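Local coordinates for iron-regulated outer membrane protein (Neisseria meningitidis, PDB 4B7O) that imports iron across the outer membrane as a TonB-dependent transporter, and probably takes it up from iron-carrying siderophores, at residues A[99-104]-A[244-249]; A[126-131]-A[385-390]; A[540-545]-A[557-562]; A[638-643]-A[657-662]. All coordinates share one frame; numbering follows the deposited sequence.

Interaction 1. Residues A[99-104]-A[244-249]; sequences GGNGTS and SALDKR
S244 meets N101 through its backbone: the carbonyl O of S244 accepts a hydrogen bond from N101 ND2 at 3.1 Å, lying close to the plane of the asparagine amide. The serine hydroxyl is turned elsewhere, to V241 O and Y226 N. Two residues on, L246 opens the barrel strand 246-259 and sends its side chain at the plug loop. With CG beside the backbone N (chi1 -81°), its methyl CD1 comes to 3.5 Å from G102 CA, a bare stretch of main chain. The same methyl lies 3.9 Å from N101 OD1, so leucine and amide pack against each other. K248 comes next, approaching N101 from the opposite direction with its chain extended beyond CG. Its NZ donates to N101 OD1 at 2.7 Å, in the carbonyl plane and on a lone pair, with a C=O...N angle of 137°. G102 N gives that oxygen a second, weak bond of 2.7 Å. Segment 244-249 therefore grips both ends of the amide, from the S244 carbonyl and the K248 ammonium, which restrains its rotation. E223, on strand 212-223, takes a hydrogen bond from N101 ND2 and forms a salt bridge with K248 NZ. A loop of the plug domain is thus fastened to the inner wall of the barrel around one buried asparagine, the plug-in-barrel arrangement of TonB-dependent transporters.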
loop_
_atom_site.group_PDB
_atom_site.type_symbol
_atom_site.label_atom_id
_atom_site.label_comp_id
_atom_site.label_asym_id
_atom_site.label_seq_id
_atom_site.Cartn_x
_atom_site.Cartn_y
_atom_site.Cartn_z
ATOM N N GLY A 99 6.538 0.064 12.703
ATOM C CA GLY A 99 6.996 -1.172 13.390
ATOM C C GLY A 99 5.949 -2.295 13.499
ATOM O O GLY A 99 4.743 -2.076 13.320
ATOM N N GLY A 100 6.411 -3.503 13.798
ATOM C CA GLY A 100 5.455 -4.567 14.117
ATOM C C GLY A 100 5.194 -5.457 12.937
ATOM O O GLY A 100 5.697 -5.202 11.846
ATOM N N ASN A 101 4.414 -6.508 13.135
ATOM C CA ASN A 101 4.311 -7.508 12.083
ATOM C C ASN A 101 2.928 -7.426 11.516
ATOM O O ASN A 101 1.999 -6.899 12.180
ATOM C CB ASN A 101 4.591 -8.875 12.653
ATOM C CG ASN A 101 4.931 -9.935 11.591
ATOM O OD1 ASN A 101 4.716 -9.767 10.368
ATOM N ND2 ASN A 101 5.444 -11.068 12.077
ATOM N N GLY A 102 2.789 -7.911 10.279
ATOM C CA GLY A 102 1.496 -7.914 9.592
ATOM C C GLY A 102 0.854 -6.535 9.561
ATOM O O GLY A 102 1.512 -5.532 9.266
ATOM N N THR A 103 -0.424 -6.491 9.922
ATOM C CA THR A 103 -1.248 -5.305 9.825
ATOM C C THR A 103 -1.070 -4.400 11.033
ATOM O O THR A 103 -1.749 -3.362 11.163
ATOM C CB THR A 103 -2.710 -5.669 9.542
ATOM O OG1 THR A 103 -3.114 -6.758 10.392
ATOM C CG2 THR A 103 -2.799 -6.120 8.128
ATOM N N SER A 104 -0.140 -4.785 11.897
ATOM C CA SER A 104 0.492 -3.839 12.829
ATOM C C SER A 104 1.048 -2.612 12.114
ATOM O O SER A 104 1.087 -1.543 12.721
ATOM C CB SER A 104 1.667 -4.478 13.593
ATOM O OG SER A 104 1.196 -5.251 14.693
ATOM N N SER A 244 3.534 -10.614 18.327
ATOM C CA SER A 244 4.047 -10.090 17.104
ATOM C C SER A 244 4.328 -11.223 16.168
ATOM O O SER A 244 4.930 -11.001 15.131
ATOM C CB SER A 244 5.297 -9.233 17.362
ATOM O OG SER A 244 6.384 -10.006 17.842
ATOM N N ALA A 245 3.873 -12.425 16.536
ATOM C CA ALA A 245 4.058 -13.673 15.748
ATOM C C ALA A 245 2.969 -13.814 14.721
ATOM O O ALA A 245 1.794 -13.581 15.012
ATOM C CB ALA A 245 4.045 -14.922 16.672
ATOM N N LEU A 246 3.328 -14.188 13.505
ATOM C CA LEU A 246 2.309 -14.468 12.510
ATOM C C LEU A 246 2.687 -15.621 11.670
ATOM O O LEU A 246 3.828 -15.707 11.203
ATOM C CB LEU A 246 2.104 -13.269 11.600
ATOM C CG LEU A 246 1.196 -12.169 12.195
ATOM C CD1 LEU A 246 1.135 -10.995 11.216
ATOM C CD2 LEU A 246 -0.215 -12.653 12.551
ATOM N N ASP A 247 1.733 -16.515 11.472
ATOM C CA ASP A 247 1.904 -17.536 10.497
ATOM C C ASP A 247 1.237 -17.101 9.195
ATOM O O ASP A 247 0.023 -17.201 9.062
ATOM C CB ASP A 247 1.318 -18.866 10.940
ATOM C CG ASP A 247 1.682 -19.979 9.973
ATOM O OD1 ASP A 247 2.750 -19.930 9.344
ATOM O OD2 ASP A 247 0.933 -20.910 9.799
ATOM N N LYS A 248 2.038 -16.653 8.237
ATOM C CA LYS A 248 1.564 -16.100 6.952
ATOM C C LYS A 248 1.567 -17.153 5.877
ATOM O O LYS A 248 2.569 -17.828 5.649
ATOM C CB LYS A 248 2.505 -14.998 6.517
ATOM C CG LYS A 248 2.524 -13.843 7.512
ATOM C CD LYS A 248 3.733 -12.986 7.221
ATOM C CE LYS A 248 3.707 -11.722 8.021
ATOM N NZ LYS A 248 5.083 -11.173 8.107
ATOM N N ARG A 249 0.447 -17.315 5.214
ATOM C CA ARG A 249 0.382 -18.223 4.085
ATOM C C ARG A 249 -0.152 -17.523 2.859
ATOM O O ARG A 249 -1.105 -16.750 2.937
ATOM C CB ARG A 249 -0.515 -19.386 4.415
ATOM C CG ARG A 249 0.171 -20.242 5.442
ATOM C CD ARG A 249 -0.772 -21.199 6.106
ATOM N NE ARG A 249 -0.192 -21.627 7.370
ATOM C CZ ARG A 249 -0.781 -22.537 8.120
ATOM N NH1 ARG A 249 -1.917 -23.089 7.692
ATOM N NH2 ARG A 249 -0.250 -22.894 9.269
#

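Interaction 2. Residues A[126-131]-A[385-390]; sequences SDSQIL and RHQEIK
S126 faces the end of Q387, its OG 3.9 Å from Q387 CD. S128 N also makes a weak bond of 3.4 Å to S126 OG within the loop. D127 carries the charge of segment 126-131. Its CG sits between the backbone N and the carbonyl carbon (chi1 70°), and this brings the carboxylate over R385 and up against Q387. OD1 lies above one face of the R385 guanidinium, 3.4 Å from NH2, with the two planar groups 31° apart. This is a salt bridge of charges alone, since no N-H is aimed at the oxygen. The arginine chain is extended until it bends at chi3 (56°), and its NH2 has another carboxylate, D444, as partner, while K442 pairs with D127 OD2. Against Q387 the aspartate crosses at about a right angle, OD1 lying 3.4 Å from Q387 CD. S128 comes to the same amide, its OG, set beside its own backbone N, 3.6 Å from Q387 CD. Two hydroxyls and a carboxylate thus lie close to the Q387 amide. The charges run D444, R385, D127, K442 in alternating sign, which probably offsets the charges of the buried arginine and aspartate. The join between plug loop and barrel strand 376-391 is mainly polar and ionic, so it depends on matched charges more than on apolar packing.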
loop_
_atom_site.group_PDB
_atom_site.type_symbol
_atom_site.label_atom_id
_atom_site.label_comp_id
_atom_site.label_asym_id
_atom_site.label_seq_id
_atom_site.Cartn_x
_atom_site.Cartn_y
_atom_site.Cartn_z
ATOM N N SER A 126 -8.958 -1.718 -2.903
ATOM C CA SER A 126 -10.141 -1.351 -2.182
ATOM C C SER A 126 -9.655 -0.272 -1.260
ATOM O O SER A 126 -8.484 -0.219 -0.953
ATOM C CB SER A 126 -10.558 -2.577 -1.347
ATOM O OG SER A 126 -11.319 -2.210 -0.245
ATOM N N ASP A 127 -10.544 0.588 -0.799
ATOM C CA ASP A 127 -10.081 1.666 0.021
ATOM C C ASP A 127 -10.675 1.623 1.404
ATOM O O ASP A 127 -10.365 2.469 2.257
ATOM C CB ASP A 127 -10.291 3.009 -0.707
ATOM C CG ASP A 127 -11.743 3.406 -0.829
ATOM O OD1 ASP A 127 -12.621 2.517 -0.812
ATOM O OD2 ASP A 127 -11.989 4.625 -0.973
ATOM N N SER A 128 -11.481 0.604 1.657
ATOM C CA SER A 128 -12.024 0.420 3.011
ATOM C C SER A 128 -11.041 -0.304 3.917
ATOM O O SER A 128 -10.056 -0.880 3.458
ATOM C CB SER A 128 -13.386 -0.273 2.987
ATOM O OG SER A 128 -14.233 0.396 2.042
ATOM N N GLN A 129 -11.265 -0.198 5.212
ATOM C CA GLN A 129 -10.403 -0.874 6.137
ATOM C C GLN A 129 -11.180 -1.717 7.169
ATOM O O GLN A 129 -12.376 -1.529 7.363
ATOM C CB GLN A 129 -9.576 0.171 6.835
ATOM C CG GLN A 129 -10.359 0.955 7.848
ATOM C CD GLN A 129 -9.498 1.960 8.529
ATOM O OE1 GLN A 129 -8.302 1.749 8.707
ATOM N NE2 GLN A 129 -10.080 3.081 8.873
ATOM N N ILE A 130 -10.470 -2.634 7.819
ATOM C CA ILE A 130 -10.925 -3.333 9.027
ATOM C C ILE A 130 -11.073 -2.467 10.319
ATOM O O ILE A 130 -12.126 -2.442 10.893
ATOM C CB ILE A 130 -10.050 -4.587 9.263
ATOM C CG1 ILE A 130 -10.234 -5.540 8.070
ATOM C CG2 ILE A 130 -10.443 -5.294 10.569
ATOM C CD1 ILE A 130 -9.143 -6.563 7.983
ATOM N N LEU A 131 -10.041 -1.786 10.797
ATOM C CA LEU A 131 -10.157 -0.965 12.020
ATOM C C LEU A 131 -8.977 -0.040 12.117
ATOM O O LEU A 131 -7.881 -0.369 11.677
ATOM C CB LEU A 131 -10.214 -1.817 13.285
ATOM C CG LEU A 131 -10.475 -1.287 14.724
ATOM C CD1 LEU A 131 -11.959 -1.106 14.980
ATOM C CD2 LEU A 131 -9.890 -2.238 15.767
ATOM N N ARG A 385 -16.092 0.518 -9.405
ATOM C CA ARG A 385 -15.760 -0.250 -8.208
ATOM C C ARG A 385 -16.938 -0.335 -7.283
ATOM O O ARG A 385 -17.476 0.693 -6.957
ATOM C CB ARG A 385 -14.625 0.406 -7.421
ATOM C CG ARG A 385 -14.081 -0.543 -6.384
ATOM C CD ARG A 385 -12.867 -0.024 -5.671
ATOM N NE ARG A 385 -13.131 1.246 -5.076
ATOM C CZ ARG A 385 -12.193 2.107 -4.708
ATOM N NH1 ARG A 385 -10.890 1.825 -4.860
ATOM N NH2 ARG A 385 -12.590 3.229 -4.173
ATOM N N HIS A 386 -17.299 -1.541 -6.837
ATOM C CA HIS A 386 -18.323 -1.734 -5.787
ATOM C C HIS A 386 -17.746 -2.342 -4.546
ATOM O O HIS A 386 -17.108 -3.439 -4.584
ATOM C CB HIS A 386 -19.488 -2.618 -6.310
ATOM C CG HIS A 386 -20.689 -2.658 -5.384
ATOM N ND1 HIS A 386 -20.797 -3.557 -4.373
ATOM C CD2 HIS A 386 -21.825 -1.848 -5.315
ATOM C CE1 HIS A 386 -21.942 -3.331 -3.707
ATOM N NE2 HIS A 386 -22.563 -2.280 -4.277
ATOM N N GLN A 387 -17.948 -1.641 -3.435
ATOM C CA GLN A 387 -17.600 -2.179 -2.142
ATOM C C GLN A 387 -18.749 -2.511 -1.234
ATOM O O GLN A 387 -19.669 -1.710 -1.108
ATOM C CB GLN A 387 -16.712 -1.193 -1.403
ATOM C CG GLN A 387 -15.265 -1.455 -1.710
ATOM C CD GLN A 387 -14.427 -0.255 -1.446
ATOM O OE1 GLN A 387 -14.548 0.760 -2.142
ATOM N NE2 GLN A 387 -13.580 -0.349 -0.436
ATOM N N GLU A 388 -18.644 -3.629 -0.512
ATOM C CA GLU A 388 -19.678 -3.967 0.495
ATOM C C GLU A 388 -19.053 -4.536 1.737
ATOM O O GLU A 388 -18.307 -5.528 1.645
ATOM C CB GLU A 388 -20.702 -4.981 -0.049
ATOM C CG GLU A 388 -21.909 -5.167 0.877
ATOM C CD GLU A 388 -23.032 -6.146 0.388
ATOM O OE1 GLU A 388 -22.987 -6.691 -0.763
ATOM O OE2 GLU A 388 -23.985 -6.390 1.191
ATOM N N ILE A 389 -19.346 -3.912 2.882
ATOM C CA ILE A 389 -18.871 -4.354 4.174
ATOM C C ILE A 389 -20.024 -5.214 4.751
ATOM O O ILE A 389 -21.150 -4.774 4.741
ATOM C CB ILE A 389 -18.640 -3.138 5.081
ATOM C CG1 ILE A 389 -17.404 -2.340 4.687
ATOM C CG2 ILE A 389 -18.455 -3.527 6.493
ATOM C CD1 ILE A 389 -16.980 -1.221 5.648
ATOM N N LYS A 390 -19.743 -6.437 5.224
ATOM C CA LYS A 390 -20.768 -7.410 5.706
ATOM C C LYS A 390 -20.301 -7.982 6.986
ATOM O O LYS A 390 -19.482 -8.898 6.965
ATOM C CB LYS A 390 -20.907 -8.590 4.738
ATOM C CG LYS A 390 -20.742 -8.178 3.294
ATOM C CD LYS A 390 -20.517 -9.365 2.384
ATOM C CE LYS A 390 -20.634 -8.875 0.967
ATOM N NZ LYS A 390 -20.776 -10.002 0.028
#

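Interaction 3. Residues A[540-545]-A[557-562]; sequences TEIGFN and YFWQTI
T540 and W559 form a hydrogen-bonded antiparallel pair, with T540 N to W559 O at 2.9 Å and W559 N to T540 O at 2.8 Å. I542 and Y557 make the next such pair, I542 N reaching Y557 O at 3.0 Å and the return bond running from Y557 N to I542 O. Between them E541 and F558 are a non-hydrogen-bonded pair. The segment axes are 177° apart in direction, so these segments run almost exactly antiparallel.

The side-chain contacts of the larger residues lie on the face bearing T540, I542, Y557 and W559. The indole of W559, its CG beside the backbone N (chi1 -65°), reaches toward the partner strand and presents an edge to it: CE3 comes to 3.2 Å from T540 O, in the plane of the ring. Farther along that edge CZ3 touches I542 CG1 at 4.2 Å. I542 CG1 also packs on Y557 CB, at 4.1 Å. Y557 CD1 sits over one indole face, offset toward its rim, so the ring is bordered by its own strand as well as by the partner.

On the other face E541 and F558 meet at their roots, CB to CB at 3.8 Å, and cross obliquely. The carboxylate of E541 goes on to N539, K66 and R110.

Since R110 also touches F558, this face looks into the barrel toward the plug, while the indole lies outside. The hairpin 535-547 and 551-567 is continued by strand 498-509, beside E541 and G543, and by strand 578-600, beside F558.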
loop_
_atom_site.group_PDB
_atom_site.type_symbol
_atom_site.label_atom_id
_atom_site.label_comp_id
_atom_site.label_asym_id
_atom_site.label_seq_id
_atom_site.Cartn_x
_atom_site.Cartn_y
_atom_site.Cartn_z
ATOM N N THR A 540 0.838 19.545 -7.986
ATOM C CA THR A 540 1.776 20.035 -8.973
ATOM C C THR A 540 3.191 19.679 -8.649
ATOM O O THR A 540 3.640 19.809 -7.516
ATOM C CB THR A 540 1.546 21.519 -9.308
ATOM O OG1 THR A 540 2.799 22.196 -9.486
ATOM C CG2 THR A 540 0.776 22.170 -8.286
ATOM N N GLU A 541 3.891 19.143 -9.623
ATOM C CA GLU A 541 5.314 18.850 -9.393
ATOM C C GLU A 541 6.327 19.070 -10.500
ATOM O O GLU A 541 5.998 18.945 -11.668
ATOM C CB GLU A 541 5.536 17.453 -8.800
ATOM C CG GLU A 541 4.792 16.266 -9.354
ATOM C CD GLU A 541 4.933 15.074 -8.369
ATOM O OE1 GLU A 541 6.082 14.582 -8.129
ATOM O OE2 GLU A 541 3.891 14.628 -7.832
ATOM N N ILE A 542 7.572 19.350 -10.134
ATOM C CA ILE A 542 8.610 19.389 -11.161
ATOM C C ILE A 542 9.576 18.232 -10.939
ATOM O O ILE A 542 9.723 17.762 -9.821
ATOM C CB ILE A 542 9.264 20.773 -11.206
ATOM C CG1 ILE A 542 9.654 21.198 -9.806
ATOM C CG2 ILE A 542 8.233 21.845 -11.691
ATOM C CD1 ILE A 542 10.572 22.389 -9.866
ATOM N N GLY A 543 10.217 17.726 -11.990
ATOM C CA GLY A 543 11.228 16.696 -11.750
ATOM C C GLY A 543 12.253 16.726 -12.835
ATOM O O GLY A 543 12.115 17.491 -13.739
ATOM N N PHE A 544 13.256 15.869 -12.741
ATOM C CA PHE A 544 14.300 15.739 -13.744
ATOM C C PHE A 544 14.884 14.322 -13.594
ATOM O O PHE A 544 14.776 13.658 -12.525
ATOM C CB PHE A 544 15.414 16.853 -13.559
ATOM C CG PHE A 544 16.357 16.519 -12.511
ATOM C CD1 PHE A 544 17.415 15.713 -12.789
ATOM C CD2 PHE A 544 16.084 16.843 -11.197
ATOM C CE1 PHE A 544 18.256 15.277 -11.755
ATOM C CE2 PHE A 544 16.921 16.433 -10.168
ATOM C CZ PHE A 544 18.006 15.640 -10.446
ATOM N N ASN A 545 15.483 13.826 -14.652
ATOM C CA ASN A 545 16.102 12.494 -14.567
ATOM C C ASN A 545 17.326 12.616 -15.383
ATOM O O ASN A 545 17.292 13.202 -16.448
ATOM C CB ASN A 545 15.188 11.430 -15.179
ATOM C CG ASN A 545 13.856 11.324 -14.444
ATOM O OD1 ASN A 545 12.937 12.132 -14.653
ATOM N ND2 ASN A 545 13.764 10.362 -13.511
ATOM N N TYR A 557 10.085 17.879 -6.867
ATOM C CA TYR A 557 9.544 18.743 -5.847
ATOM C C TYR A 557 8.048 18.805 -6.049
ATOM O O TYR A 557 7.604 18.965 -7.157
ATOM C CB TYR A 557 10.122 20.134 -5.918
ATOM C CG TYR A 557 10.015 20.794 -4.598
ATOM C CD1 TYR A 557 8.795 21.293 -4.137
ATOM C CD2 TYR A 557 11.111 20.835 -3.753
ATOM C CE1 TYR A 557 8.694 21.894 -2.876
ATOM C CE2 TYR A 557 11.039 21.407 -2.513
ATOM C CZ TYR A 557 9.843 21.943 -2.085
ATOM O OH TYR A 557 9.802 22.477 -0.850
ATOM N N PHE A 558 7.264 18.634 -4.994
ATOM C CA PHE A 558 5.828 18.513 -5.211
ATOM C C PHE A 558 5.071 19.428 -4.290
ATOM O O PHE A 558 5.548 19.758 -3.232
ATOM C CB PHE A 558 5.342 17.070 -5.002
ATOM C CG PHE A 558 5.652 16.552 -3.645
ATOM C CD1 PHE A 558 4.782 16.816 -2.588
ATOM C CD2 PHE A 558 6.852 15.875 -3.416
ATOM C CE1 PHE A 558 5.062 16.358 -1.306
ATOM C CE2 PHE A 558 7.155 15.426 -2.141
ATOM C CZ PHE A 558 6.262 15.671 -1.088
ATOM N N TRP A 559 3.907 19.867 -4.723
ATOM C CA TRP A 559 3.058 20.650 -3.837
ATOM C C TRP A 559 1.684 20.128 -3.965
ATOM O O TRP A 559 1.199 19.878 -5.095
ATOM C CB TRP A 559 3.000 22.047 -4.292
ATOM C CG TRP A 559 4.291 22.793 -4.233
ATOM C CD1 TRP A 559 4.713 23.627 -3.234
ATOM C CD2 TRP A 559 5.335 22.838 -5.259
ATOM N NE1 TRP A 559 5.910 24.175 -3.542
ATOM C CE2 TRP A 559 6.333 23.759 -4.762
ATOM C CE3 TRP A 559 5.516 22.231 -6.503
ATOM C CZ2 TRP A 559 7.475 24.073 -5.485
ATOM C CZ3 TRP A 559 6.662 22.538 -7.239
ATOM C CH2 TRP A 559 7.639 23.427 -6.723
ATOM N N GLN A 560 1.012 19.954 -2.840
ATOM C CA GLN A 560 -0.290 19.392 -2.964
ATOM C C GLN A 560 -1.244 20.011 -2.039
ATOM O O GLN A 560 -0.926 20.303 -0.906
ATOM C CB GLN A 560 -0.249 17.902 -2.795
ATOM C CG GLN A 560 -1.362 17.215 -3.603
ATOM C CD GLN A 560 -1.684 15.936 -2.933
ATOM O OE1 GLN A 560 -2.005 14.936 -3.568
ATOM N NE2 GLN A 560 -1.516 15.937 -1.597
ATOM N N THR A 561 -2.419 20.273 -2.573
ATOM C CA THR A 561 -3.546 20.741 -1.797
ATOM C C THR A 561 -4.700 19.744 -1.917
ATOM O O THR A 561 -5.073 19.305 -3.030
ATOM C CB THR A 561 -4.027 22.105 -2.318
ATOM O OG1 THR A 561 -2.897 22.935 -2.426
ATOM C CG2 THR A 561 -5.007 22.784 -1.305
ATOM N N ILE A 562 -5.268 19.398 -0.777
ATOM C CA ILE A 562 -6.477 18.567 -0.801
ATOM C C ILE A 562 -7.591 19.326 -0.108
ATOM O O ILE A 562 -7.500 19.692 1.089
ATOM C CB ILE A 562 -6.248 17.176 -0.223
ATOM C CG1 ILE A 562 -5.146 16.492 -1.013
ATOM C CG2 ILE A 562 -7.453 16.290 -0.474
ATOM C CD1 ILE A 562 -4.546 15.269 -0.324
#

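Interaction 4. Residues A[638-643]-A[657-662]; sequences AWTASL and RGRYVQ. Unlike the reference sequence in segment 638-643: A638 (reference Thr).
W639 meets the end of Q662 with the edge of its indole, and NE1 donates to Q662 OE1 at 3.1 Å along a nearly straight line (173°). The oxygen is in the ring plane, but the donor stands above the plane of the glutamine carbonyl, the ring and amide being 48° apart. Both residues belong to the antiparallel beta hairpin 638-647 and 652-665, one of the strand pairs that build the transmembrane barrel. W639 and Y660 exchange backbone bonds, W639 N to Y660 O at 2.7 Å and Y660 N to W639 O at 2.8 Å. A641 and G658 do the same two residues further along.

The face bearing A638, T640, S642, R657 and R659 looks inward, toward the plug. There R657 and S642 share E91 of the plug, R657 through NE and S642 through OG, while T640 OG1 bonds to E91 O. R659 takes its long chain, extended from CG to NE, past T640 and on to K90 O and D96, which hold its guanidinium ends. Threonine and arginine lie side by side, pointing the same way: T640 CG2 packs 3.8 Å from R659 CG and 3.7 Å from R659 NH1.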
loop_
_atom_site.group_PDB
_atom_site.type_symbol
_atom_site.label_atom_id
_atom_site.label_comp_id
_atom_site.label_asym_id
_atom_site.label_seq_id
_atom_site.Cartn_x
_atom_site.Cartn_y
_atom_site.Cartn_z
ATOM N N ALA A 638 14.525 11.435 5.442
ATOM C CA ALA A 638 14.987 10.103 5.358
ATOM C C ALA A 638 16.099 9.990 4.344
ATOM O O ALA A 638 15.942 10.472 3.238
ATOM C CB ALA A 638 13.806 9.164 5.020
ATOM N N TRP A 639 17.203 9.331 4.725
ATOM C CA TRP A 639 18.358 9.123 3.863
ATOM C C TRP A 639 18.547 7.667 3.706
ATOM O O TRP A 639 18.434 6.946 4.669
ATOM C CB TRP A 639 19.639 9.646 4.493
ATOM C CG TRP A 639 19.621 11.120 4.822
ATOM C CD1 TRP A 639 19.034 11.715 5.904
ATOM C CD2 TRP A 639 20.207 12.226 4.049
ATOM N NE1 TRP A 639 19.207 13.065 5.872
ATOM C CE2 TRP A 639 19.916 13.437 4.798
ATOM C CE3 TRP A 639 20.906 12.324 2.841
ATOM C CZ2 TRP A 639 20.313 14.702 4.360
ATOM C CZ3 TRP A 639 21.312 13.601 2.398
ATOM C CH2 TRP A 639 21.024 14.762 3.139
ATOM N N THR A 640 18.891 7.222 2.500
ATOM C CA THR A 640 19.147 5.831 2.256
ATOM C C THR A 640 20.416 5.820 1.463
ATOM O O THR A 640 20.717 6.813 0.803
ATOM C CB THR A 640 17.989 5.120 1.482
ATOM O OG1 THR A 640 17.463 5.950 0.449
ATOM C CG2 THR A 640 16.805 4.877 2.383
ATOM N N ALA A 641 21.182 4.728 1.513
ATOM C CA ALA A 641 22.365 4.606 0.656
ATOM C C ALA A 641 22.718 3.152 0.612
ATOM O O ALA A 641 22.440 2.424 1.563
ATOM C CB ALA A 641 23.555 5.378 1.226
ATOM N N SER A 642 23.376 2.713 -0.456
ATOM C CA SER A 642 23.982 1.402 -0.394
ATOM C C SER A 642 25.202 1.363 -1.230
ATOM O O SER A 642 25.354 2.139 -2.171
ATOM C CB SER A 642 23.030 0.258 -0.841
ATOM O OG SER A 642 22.453 0.526 -2.098
ATOM N N LEU A 643 26.052 0.398 -0.926
ATOM C CA LEU A 643 27.232 0.186 -1.713
ATOM C C LEU A 643 27.345 -1.265 -1.856
ATOM O O LEU A 643 27.254 -1.970 -0.869
ATOM C CB LEU A 643 28.423 0.733 -0.948
ATOM C CG LEU A 643 29.758 0.632 -1.648
ATOM C CD1 LEU A 643 29.623 1.338 -3.006
ATOM C CD2 LEU A 643 30.807 1.315 -0.764
ATOM N N ARG A 657 23.856 -1.682 3.337
ATOM C CA ARG A 657 22.684 -0.870 3.070
ATOM C C ARG A 657 22.364 -0.044 4.316
ATOM O O ARG A 657 22.583 -0.481 5.424
ATOM C CB ARG A 657 21.500 -1.768 2.696
ATOM C CG ARG A 657 20.272 -0.992 2.272
ATOM C CD ARG A 657 19.127 -1.854 1.729
ATOM N NE ARG A 657 19.299 -2.287 0.311
ATOM C CZ ARG A 657 19.570 -3.551 -0.086
ATOM N NH1 ARG A 657 19.767 -4.522 0.785
ATOM N NH2 ARG A 657 19.677 -3.862 -1.367
ATOM N N GLY A 658 21.871 1.154 4.169
ATOM C CA GLY A 658 21.647 1.907 5.379
ATOM C C GLY A 658 20.495 2.843 5.220
ATOM O O GLY A 658 20.220 3.289 4.126
ATOM N N ARG A 659 19.815 3.139 6.321
ATOM C CA ARG A 659 18.674 3.991 6.265
ATOM C C ARG A 659 18.728 4.840 7.482
ATOM O O ARG A 659 18.795 4.318 8.600
ATOM C CB ARG A 659 17.419 3.145 6.275
ATOM C CG ARG A 659 16.180 3.952 6.024
ATOM C CD ARG A 659 14.961 3.068 6.032
ATOM N NE ARG A 659 13.764 3.897 6.124
ATOM C CZ ARG A 659 13.076 4.374 5.081
ATOM N NH1 ARG A 659 13.448 4.118 3.842
ATOM N NH2 ARG A 659 12.006 5.118 5.292
ATOM N N TYR A 660 18.734 6.153 7.287
ATOM C CA TYR A 660 18.830 7.043 8.398
ATOM C C TYR A 660 17.691 7.971 8.330
ATOM O O TYR A 660 17.428 8.589 7.285
ATOM C CB TYR A 660 20.149 7.801 8.366
ATOM C CG TYR A 660 21.328 7.000 8.949
ATOM C CD1 TYR A 660 21.759 5.800 8.345
ATOM C CD2 TYR A 660 22.030 7.458 10.106
ATOM C CE1 TYR A 660 22.835 5.079 8.866
ATOM C CE2 TYR A 660 23.122 6.738 10.618
ATOM C CZ TYR A 660 23.507 5.566 9.989
ATOM O OH TYR A 660 24.543 4.841 10.470
ATOM N N VAL A 661 16.964 8.066 9.435
ATOM C CA VAL A 661 15.944 9.093 9.525
ATOM C C VAL A 661 16.203 10.066 10.645
ATOM O O VAL A 661 16.567 9.687 11.756
ATOM C CB VAL A 661 14.487 8.590 9.352
ATOM C CG1 VAL A 661 14.422 7.120 9.015
ATOM C CG2 VAL A 661 13.541 9.021 10.462
ATOM N N GLN A 662 16.088 11.335 10.299
ATOM C CA GLN A 662 16.354 12.425 11.215
ATOM C C GLN A 662 15.125 12.654 12.129
ATOM O O GLN A 662 14.030 12.191 11.851
ATOM C CB GLN A 662 16.682 13.691 10.407
ATOM C CG GLN A 662 18.024 13.577 9.742
ATOM C CD GLN A 662 18.493 14.887 9.151
ATOM O OE1 GLN A 662 18.326 15.143 7.956
ATOM N NE2 GLN A 662 19.138 15.701 9.975
#

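Interactions 1 and 2 fasten plug loops to the barrel wall, and both are buried; their centres are about 21 Å apart. Interactions 3 and 4 lie within the wall, each between the two strands of a hairpin, and are only partly buried, with aromatic rings exposed on the outer side. The chemistry follows that division. Side chains carry the plug contacts: an amide held at both ends in interaction 1, charges and hydroxyls in interaction 2. Regular backbone bonds carry the hairpins, yet their inward faces also meet the plug, through E541 in interaction 3 and R657 and R659 in interaction 4. Interactions 2 and 4 lie on opposite sides of the chain's centre.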